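PDB 5GZT: chitinase, which probably hydrolyses internal beta-1,4 linkages of chitin and chitodextrins at random, using two glycoside hydrolase family 18 domains carried on a single chain. Local coordinates for residues F395-N400 with D441-T446; V813-S818 with E823-N828. One frame throughout, in Å; residues are numbered along the deposited sequence.

Contact 1 (F395-N400 with D441-T446); sequences FMNKYN and DAQSTT
Gln443 and Asn397 meet amide to amide because their torsions send the two side chains at each other: Gln443 holds CG opposite its backbone N (chi1 177°) and stays extended beyond it, whereas Asn397 swings CG to the side of its own backbone N (chi1 -65°). The contact joins helices 382-398 and 425-447 of a family 18 TIM barrel, two of the helices packed outside the parallel barrel strands, with strand 403-407 between them in sequence. Even at the register pair the backbones stand well apart, with Asn397 CA 10.3 Å from Gln443 CA, and the side chains, chiefly the extended Gln443, cross the gap. The amide planes are 35° apart. As modelled, Asn397 ND2 lies 2.8 Å from Gln443 NE2, but the nitrogen and oxygen labels of both amides are doubtful, so whether a hydrogen bond forms stays open. Beside this pair runs Met396, extended until its last torsion turns the methyl CE toward the end of the Gln443 amide; the buried Met396 side chain also touches Leu401 and Tyr451. The helix that carries Asn397 ends in a Schellman motif with Asn400, at positive phi, as C-prime residue; Asn400 N bonds Asn397 O. On the other helix Ala442 O accepts from Thr445 N and, in the carbonyl plane, from Thr445 OG1, a bond modelled doubtfully short at 2.5 Å.

Contact 2 (V813-S818 with E823-N828); sequences VNEFPS and EQRRNN
Val813 and Arg825 bring the backbones within 5.1 Å, CA to CA, where the chain leaves helix 810-813, loops round and returns as helix 819-826. Arg825 spans the gap with a chain extended from CG to NE, its CD passing 3.6 Å from Val813 O, and delivers its guanidinium to Glu815. The resulting salt bridge is nearly straight: Arg825 NH1 donates to Glu815 OE1 at 2.7 Å with an N-H...O angle of 167°, the acceptor in the guanidinium plane but met on the anti side of a carboxylate turned 50° from that plane. A water closes the same pair, giving a proton to Glu815 OE1 and taking one from Arg825 NH2. The loop joins two short helices in the second family 18 TIM barrel, following strand 802-805, and Ser818 N-caps the incoming helix through OG. Phe816 stands steeply to the guanidinium, its CD2 over one face while Arg825 NH2 lies at the ring edge, 3.8 Å from Phe816 CE2. Outside the loop, Trp812 adds a cation-pi contact and a carbonyl oxygen that also accepts from Arg825 NH1. On the other flank Val813 CG1 presses on Arg826 CG at 3.5 Å, the two side chains crossing at about a right angle. Arg826, bent at chi3, reaches a second water that Asn814 OD1 shares, and Arg826 NH2 grips Glu823 OE2 at 2.7 Å.

Contacts 1 and 2 lie in different family 18 domains and differ in burial and chemistry. Contact 1 lies partly buried in the first domain and ties together two separate helices of the barrel, with 40 residues between its segments; its small interface consists of uncharged amides and a thioether side chain. Contact 2 sits at the surface of the second domain and closes a local turn, with only four residues between its segments; it buries about three times as much area and relies on charge, an aromatic ring and bridging waters. They share no secondary-structure element. The centres of contact 1 and contact 2 are about 67 Å apart, and the nearest atoms of contact 1 and contact 2 about 48 Å.

Contact 1 (F395-N400 with D441-T446)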
loop_
_atom_site.group_PDB
_atom_site.type_symbol
_atom_site.label_atom_id
_atom_site.label_comp_id
_atom_site.label_asym_id
_atom_site.label_seq_id
_atom_site.Cartn_x
_atom_site.Cartn_y
_atom_site.Cartn_z
ATOM N N PHE B 395 13.643 17.694 -1.535
ATOM C CA PHE B 395 13.909 16.243 -1.650
ATOM C C PHE B 395 12.906 15.612 -2.566
ATOM O O PHE B 395 13.301 14.960 -3.607
ATOM C CB PHE B 395 13.897 15.589 -0.280
ATOM C CG PHE B 395 14.580 14.249 -0.255
ATOM C CD1 PHE B 395 13.960 13.125 -0.813
ATOM C CD2 PHE B 395 15.847 14.112 0.306
ATOM C CE1 PHE B 395 14.600 11.889 -0.807
ATOM C CE2 PHE B 395 16.454 12.869 0.349
ATOM C CZ PHE B 395 15.848 11.776 -0.245
ATOM N N MET B 396 11.616 15.878 -2.248
ATOM C CA MET B 396 10.479 15.343 -3.010
ATOM C C MET B 396 10.607 15.660 -4.480
ATOM O O MET B 396 10.499 14.766 -5.369
ATOM C CB MET B 396 9.148 15.868 -2.442
ATOM C CG MET B 396 7.895 15.206 -3.003
ATOM S SD MET B 396 6.337 16.005 -2.560
ATOM C CE MET B 396 6.288 17.107 -3.968
ATOM N N ASN B 397 10.848 16.953 -4.743
ATOM C CA ASN B 397 11.043 17.443 -6.127
ATOM C C ASN B 397 12.289 16.958 -6.773
ATOM O O ASN B 397 12.248 16.590 -7.982
ATOM C CB ASN B 397 11.024 18.976 -6.166
ATOM C CG ASN B 397 9.689 19.499 -5.774
ATOM O OD1 ASN B 397 9.549 20.403 -4.926
ATOM N ND2 ASN B 397 8.672 18.880 -6.338
ATOM N N LYS B 398 13.400 16.935 -6.012
ATOM C CA LYS B 398 14.684 16.458 -6.589
ATOM C C LYS B 398 14.549 15.068 -7.155
ATOM O O LYS B 398 14.962 14.818 -8.284
ATOM C CB LYS B 398 15.801 16.504 -5.566
ATOM C CG LYS B 398 17.142 15.846 -5.978
ATOM C CD LYS B 398 18.260 16.339 -5.050
ATOM C CE LYS B 398 19.603 15.653 -5.240
ATOM N NZ LYS B 398 20.213 15.892 -6.569
ATOM N N TYR B 399 13.900 14.156 -6.416
ATOM C CA TYR B 399 13.760 12.761 -6.912
ATOM C C TYR B 399 12.452 12.419 -7.602
ATOM O O TYR B 399 12.237 11.250 -7.966
ATOM C CB TYR B 399 14.071 11.796 -5.773
ATOM C CG TYR B 399 15.454 12.053 -5.178
ATOM C CD1 TYR B 399 16.595 11.698 -5.877
ATOM C CD2 TYR B 399 15.597 12.645 -3.953
ATOM C CE1 TYR B 399 17.850 11.901 -5.340
ATOM C CE2 TYR B 399 16.831 12.888 -3.410
ATOM C CZ TYR B 399 17.959 12.488 -4.105
ATOM O OH TYR B 399 19.196 12.733 -3.583
ATOM N N ASN B 400 11.634 13.433 -7.886
ATOM C CA ASN B 400 10.363 13.267 -8.618
ATOM C C ASN B 400 9.356 12.366 -7.873
ATOM O O ASN B 400 8.693 11.521 -8.462
ATOM C CB ASN B 400 10.596 12.718 -10.031
ATOM C CG ASN B 400 11.485 13.645 -10.876
ATOM O OD1 ASN B 400 11.282 14.881 -10.945
ATOM N ND2 ASN B 400 12.459 13.047 -11.536
ATOM N N ASP B 441 0.257 22.176 -1.133
ATOM C CA ASP B 441 -0.893 22.783 -1.858
ATOM C C ASP B 441 -0.470 23.950 -2.755
ATOM O O ASP B 441 -0.881 24.011 -3.933
ATOM C CB ASP B 441 -1.965 23.248 -0.863
ATOM C CG ASP B 441 -2.696 22.081 -0.210
ATOM O OD1 ASP B 441 -2.732 20.967 -0.806
ATOM O OD2 ASP B 441 -3.248 22.279 0.885
ATOM N N ALA B 442 0.387 24.820 -2.204
ATOM C CA ALA B 442 0.926 25.981 -2.934
ATOM C C ALA B 442 1.527 25.465 -4.211
ATOM O O ALA B 442 1.123 25.848 -5.310
ATOM C CB ALA B 442 1.980 26.692 -2.093
ATOM N N GLN B 443 2.419 24.496 -4.081
ATOM C CA GLN B 443 3.109 24.003 -5.245
ATOM C C GLN B 443 2.210 23.369 -6.307
ATOM O O GLN B 443 2.509 23.379 -7.510
ATOM C CB GLN B 443 4.185 23.016 -4.791
ATOM C CG GLN B 443 4.938 22.384 -5.949
ATOM C CD GLN B 443 6.164 21.631 -5.517
ATOM O OE1 GLN B 443 6.758 21.902 -4.487
ATOM N NE2 GLN B 443 6.510 20.645 -6.296
ATOM N N SER B 444 1.119 22.787 -5.852
ATOM C CA SER B 444 0.190 22.083 -6.727
ATOM C C SER B 444 -0.635 23.077 -7.545
ATOM O O SER B 444 -1.169 22.742 -8.621
ATOM C CB SER B 444 -0.716 21.133 -5.885
ATOM O OG SER B 444 -0.073 19.859 -5.598
ATOM N N THR B 445 -0.742 24.301 -7.046
ATOM C CA THR B 445 -1.432 25.347 -7.819
ATOM C C THR B 445 -0.635 25.639 -9.103
ATOM O O THR B 445 -1.216 25.883 -10.158
ATOM C CB THR B 445 -1.612 26.627 -7.017
ATOM O OG1 THR B 445 -0.341 27.229 -6.857
ATOM C CG2 THR B 445 -2.196 26.339 -5.632
ATOM N N THR B 446 0.690 25.553 -9.012
ATOM C CA THR B 446 1.539 25.591 -10.191
ATOM C C THR B 446 1.538 24.304 -10.998
ATOM O O THR B 446 1.380 24.382 -12.223
ATOM C CB THR B 446 2.982 25.860 -9.822
ATOM O OG1 THR B 446 3.034 27.057 -9.043
ATOM C CG2 THR B 446 3.867 25.961 -11.087
#

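Contact 2 (V813-S818 with E823-N828)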
loop_
_atom_site.group_PDB
_atom_site.type_symbol
_atom_site.label_atom_id
_atom_site.label_comp_id
_atom_site.label_asym_id
_atom_site.label_seq_id
_atom_site.Cartn_x
_atom_site.Cartn_y
_atom_site.Cartn_z
ATOM N N VAL B 813 10.547 -26.781 -50.148
ATOM C CA VAL B 813 11.617 -27.115 -51.075
ATOM C C VAL B 813 12.205 -25.813 -51.651
ATOM O O VAL B 813 13.424 -25.645 -51.679
ATOM C CB VAL B 813 11.115 -28.002 -52.216
ATOM C CG1 VAL B 813 12.085 -28.021 -53.390
ATOM C CG2 VAL B 813 10.870 -29.445 -51.732
ATOM N N ASN B 814 11.320 -24.895 -52.042
ATOM C CA ASN B 814 11.698 -23.599 -52.609
ATOM C C ASN B 814 11.749 -22.451 -51.650
ATOM O O ASN B 814 11.735 -21.306 -52.103
ATOM C CB ASN B 814 10.754 -23.228 -53.774
ATOM C CG ASN B 814 10.920 -24.148 -54.931
ATOM O OD1 ASN B 814 11.866 -24.950 -54.971
ATOM N ND2 ASN B 814 9.987 -24.097 -55.846
ATOM N N GLU B 815 11.858 -22.719 -50.351
ATOM C CA GLU B 815 11.949 -21.655 -49.374
ATOM C C GLU B 815 13.051 -20.620 -49.728
ATOM O O GLU B 815 12.820 -19.435 -49.611
ATOM C CB GLU B 815 12.288 -22.248 -48.035
ATOM C CG GLU B 815 12.430 -21.225 -46.925
ATOM C CD GLU B 815 12.454 -21.838 -45.576
ATOM O OE1 GLU B 815 12.636 -23.074 -45.413
ATOM O OE2 GLU B 815 12.261 -21.057 -44.654
ATOM N N PHE B 816 14.228 -21.120 -50.118
ATOM C CA PHE B 816 15.375 -20.333 -50.502
ATOM C C PHE B 816 15.578 -20.369 -52.027
ATOM O O PHE B 816 15.411 -21.435 -52.696
ATOM C CB PHE B 816 16.655 -20.866 -49.821
ATOM C CG PHE B 816 16.590 -20.832 -48.333
ATOM C CD1 PHE B 816 16.850 -19.663 -47.650
ATOM C CD2 PHE B 816 16.200 -21.947 -47.619
ATOM C CE1 PHE B 816 16.754 -19.608 -46.276
ATOM C CE2 PHE B 816 16.100 -21.906 -46.239
ATOM C CZ PHE B 816 16.374 -20.734 -45.563
ATOM N N PRO B 817 15.989 -19.207 -52.596
ATOM C CA PRO B 817 16.209 -19.136 -54.037
ATOM C C PRO B 817 17.462 -19.924 -54.494
ATOM O O PRO B 817 17.480 -20.380 -55.640
ATOM C CB PRO B 817 16.318 -17.639 -54.288
ATOM C CG PRO B 817 16.939 -17.125 -53.030
ATOM C CD PRO B 817 16.363 -17.948 -51.923
ATOM N N SER B 818 18.450 -20.135 -53.594
ATOM C CA SER B 818 19.608 -21.017 -53.879
ATOM C C SER B 818 19.245 -22.265 -54.617
ATOM O O SER B 818 18.562 -23.151 -54.092
ATOM C CB SER B 818 20.404 -21.423 -52.632
ATOM O OG SER B 818 21.379 -22.406 -53.021
ATOM N N GLU B 823 17.817 -28.124 -54.853
ATOM C CA GLU B 823 18.127 -29.479 -55.334
ATOM C C GLU B 823 18.280 -30.399 -54.143
ATOM O O GLU B 823 17.855 -31.511 -54.166
ATOM C CB GLU B 823 19.433 -29.506 -56.181
ATOM C CG GLU B 823 19.840 -30.880 -56.753
ATOM C CD GLU B 823 18.987 -31.426 -57.936
ATOM O OE1 GLU B 823 19.455 -32.399 -58.559
ATOM O OE2 GLU B 823 17.864 -30.973 -58.267
ATOM N N GLN B 824 18.969 -29.946 -53.131
ATOM C CA GLN B 824 19.169 -30.802 -51.942
ATOM C C GLN B 824 17.784 -31.116 -51.259
ATOM O O GLN B 824 17.571 -32.195 -50.802
ATOM C CB GLN B 824 20.123 -30.060 -51.055
ATOM C CG GLN B 824 20.253 -30.387 -49.611
ATOM C CD GLN B 824 20.934 -29.183 -48.942
ATOM O OE1 GLN B 824 21.814 -28.539 -49.548
ATOM N NE2 GLN B 824 20.491 -28.831 -47.740
ATOM N N ARG B 825 16.873 -30.148 -51.256
ATOM C CA ARG B 825 15.550 -30.313 -50.637
ATOM C C ARG B 825 14.703 -31.260 -51.446
ATOM O O ARG B 825 14.109 -32.176 -50.882
ATOM C CB ARG B 825 14.919 -28.957 -50.352
ATOM C CG ARG B 825 15.588 -28.298 -49.145
ATOM C CD ARG B 825 14.899 -27.059 -48.690
ATOM N NE ARG B 825 15.425 -26.683 -47.402
ATOM C CZ ARG B 825 14.910 -25.761 -46.588
ATOM N NH1 ARG B 825 13.828 -25.051 -46.886
ATOM N NH2 ARG B 825 15.506 -25.523 -45.443
ATOM N N ARG B 826 14.722 -31.128 -52.778
ATOM C CA ARG B 826 14.006 -32.066 -53.676
ATOM C C ARG B 826 14.448 -33.499 -53.468
ATOM O O ARG B 826 13.632 -34.427 -53.618
ATOM C CB ARG B 826 14.142 -31.697 -55.164
ATOM C CG ARG B 826 13.383 -30.420 -55.557
ATOM C CD ARG B 826 13.264 -30.128 -57.078
ATOM N NE ARG B 826 14.559 -29.912 -57.744
ATOM C CZ ARG B 826 15.160 -28.734 -57.921
ATOM N NH1 ARG B 826 14.624 -27.572 -57.543
ATOM N NH2 ARG B 826 16.328 -28.710 -58.524
ATOM N N ASN B 827 15.720 -33.658 -53.132
ATOM C CA ASN B 827 16.333 -34.932 -52.885
ATOM C C ASN B 827 16.555 -35.231 -51.364
ATOM O O ASN B 827 17.418 -36.022 -50.997
ATOM C CB ASN B 827 17.697 -34.957 -53.579
ATOM C CG ASN B 827 17.560 -34.964 -55.070
ATOM O OD1 ASN B 827 17.811 -33.962 -55.720
ATOM N ND2 ASN B 827 17.086 -36.058 -55.605
ATOM N N ASN B 828 15.729 -34.656 -50.514
ATOM C CA ASN B 828 15.813 -34.903 -49.076
ATOM C C ASN B 828 15.915 -36.397 -48.805
ATOM O O ASN B 828 15.157 -37.197 -49.351
ATOM C CB ASN B 828 14.615 -34.313 -48.355
ATOM C CG ASN B 828 14.884 -34.161 -46.911
ATOM O OD1 ASN B 828 15.624 -33.271 -46.508
ATOM N ND2 ASN B 828 14.384 -35.099 -46.134
HETATM O O HOH W 1 12.005 -26.964 -56.673
HETATM O O HOH W 2 13.768 -24.153 -43.517
#